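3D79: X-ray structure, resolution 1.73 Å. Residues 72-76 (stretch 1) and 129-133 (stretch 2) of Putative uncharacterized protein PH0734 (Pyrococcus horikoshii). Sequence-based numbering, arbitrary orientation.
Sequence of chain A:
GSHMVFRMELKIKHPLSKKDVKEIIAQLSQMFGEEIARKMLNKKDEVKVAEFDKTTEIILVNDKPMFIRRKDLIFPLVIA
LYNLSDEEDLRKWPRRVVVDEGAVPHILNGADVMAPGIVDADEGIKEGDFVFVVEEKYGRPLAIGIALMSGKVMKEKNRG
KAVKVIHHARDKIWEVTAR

Stretch 1 (72-76) DLIFP
Stretch 2, residues 129-133: DFVFV

Two strands run nearly parallel here without a single hydrogen bond between them; two phenylalanines carry most of the contact. Strand 73-76 and strand 130-133 cross at -18°, their axes 8.2 Å apart at closest approach. That spacing is filled by side chains. The register places Phe75 CA 7.1 Å from Phe130 CA. The strand backbones are extended, for example -159/147 at Phe75 and -67/137 at Phe130.

Both phenylalanines point their CA-to-CB bonds toward the other strand. Phe75 is t (chi1 -160°, chi2 71°); Phe130 is m (chi1 -86°, chi2 -46°). Their ring planes meet obliquely at 36°, with centroids 5.3 Å apart. Each flat ring offers a face to the other's CB. Phe75 CD1 lies 3.3 Å from Phe130 CB, and Phe75 CB sits 4.2 Å from the Phe130 ring centroid, a CH-pi contact.

Phe75 reaches further along the second strand. Phe75 CE2 is 3.4 Å from Val131 O and 4.0 Å from Phe132 CB. Phe132 is p (chi1 68°), its CB directed sideways. Leu73, m,t and exposed, is apolar and packs its CB 3.8 Å from Phe130 CE2, at the ring edge. Ile74 (p,p) and Val131 (m) point away; both are apolar, which fits their buried positions. The stretches bury 275 Å² together.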

# COMPACT_ATOMS: atom_id res chain seq x y z
N ASP A 72 -14.08 5.31 2.80
CA ASP A 72 -13.59 5.54 4.15
C ASP A 72 -12.36 4.70 4.49
O ASP A 72 -11.89 4.71 5.63
CB ASP A 72 -14.71 5.34 5.19
CG ASP A 72 -15.10 3.88 5.36
OD1 ASP A 72 -15.48 3.50 6.49
OD2 ASP A 72 -15.04 3.12 4.38
N LEU A 73 -11.84 3.98 3.49
CA LEU A 73 -10.70 3.09 3.71
C LEU A 73 -9.40 3.66 3.16
O LEU A 73 -9.36 4.18 2.04
CB LEU A 73 -10.95 1.71 3.09
CG LEU A 73 -12.12 0.87 3.63
CD1 LEU A 73 -12.18 -0.46 2.90
CD2 LEU A 73 -12.02 0.65 5.14
N ILE A 74 -8.34 3.56 3.96
CA ILE A 74 -7.04 4.12 3.58
C ILE A 74 -5.96 3.05 3.44
O ILE A 74 -6.08 1.93 3.97
CB ILE A 74 -6.56 5.24 4.56
CG1 ILE A 74 -6.42 4.72 6.00
CG2 ILE A 74 -7.52 6.43 4.55
CD1 ILE A 74 -5.10 4.06 6.30
N PHE A 75 -4.90 3.40 2.72
CA PHE A 75 -3.71 2.56 2.63
C PHE A 75 -2.53 3.44 2.20
O PHE A 75 -2.73 4.41 1.48
CB PHE A 75 -3.90 1.42 1.62
CG PHE A 75 -2.95 0.28 1.82
CD1 PHE A 75 -3.08 -0.57 2.92
CD2 PHE A 75 -1.92 0.04 0.92
CE1 PHE A 75 -2.20 -1.62 3.13
CE2 PHE A 75 -1.03 -1.02 1.11
CZ PHE A 75 -1.17 -1.85 2.21
N PRO A 76 -1.31 3.12 2.67
CA PRO A 76 -0.17 3.92 2.21
C PRO A 76 -0.01 4.00 0.69
O PRO A 76 -0.21 3.01 -0.01
CB PRO A 76 1.04 3.19 2.82
CG PRO A 76 0.49 2.53 4.03
CD PRO A 76 -0.90 2.09 3.65
N ASP A 129 -8.07 -8.13 1.84
CA ASP A 129 -7.14 -7.23 2.53
C ASP A 129 -6.40 -6.33 1.55
O ASP A 129 -6.03 -6.78 0.46
CB ASP A 129 -6.09 -8.03 3.32
CG ASP A 129 -6.61 -8.58 4.65
OD1 ASP A 129 -7.77 -8.31 5.03
OD2 ASP A 129 -5.83 -9.29 5.33
N PHE A 130 -6.17 -5.08 1.95
CA PHE A 130 -5.24 -4.20 1.25
C PHE A 130 -3.84 -4.77 1.44
O PHE A 130 -3.47 -5.19 2.54
CB PHE A 130 -5.24 -2.81 1.87
CG PHE A 130 -6.29 -1.88 1.35
CD1 PHE A 130 -6.53 -1.77 -0.02
CD2 PHE A 130 -7.01 -1.09 2.22
CE1 PHE A 130 -7.50 -0.89 -0.50
CE2 PHE A 130 -7.98 -0.21 1.76
CZ PHE A 130 -8.22 -0.11 0.39
N VAL A 131 -3.06 -4.79 0.36
CA VAL A 131 -1.69 -5.28 0.41
C VAL A 131 -0.77 -4.34 -0.37
O VAL A 131 -1.25 -3.55 -1.19
CB VAL A 131 -1.56 -6.72 -0.16
CG1 VAL A 131 -2.31 -7.74 0.72
CG2 VAL A 131 -2.01 -6.80 -1.62
N PHE A 132 0.53 -4.41 -0.12
CA PHE A 132 1.48 -3.77 -1.03
C PHE A 132 2.35 -4.82 -1.69
O PHE A 132 2.52 -5.93 -1.17
CB PHE A 132 2.34 -2.70 -0.33
CG PHE A 132 3.31 -3.25 0.67
CD1 PHE A 132 4.60 -3.58 0.29
CD2 PHE A 132 2.93 -3.44 1.99
CE1 PHE A 132 5.50 -4.11 1.21
CE2 PHE A 132 3.82 -3.95 2.92
CZ PHE A 132 5.11 -4.29 2.53
N VAL A 133 2.90 -4.45 -2.84
CA VAL A 133 3.70 -5.34 -3.67
C VAL A 133 5.12 -4.80 -3.71
O VAL A 133 5.32 -3.63 -4.01
CB VAL A 133 3.14 -5.42 -5.10
CG1 VAL A 133 3.92 -6.44 -5.93
CG2 VAL A 133 1.65 -5.78 -5.08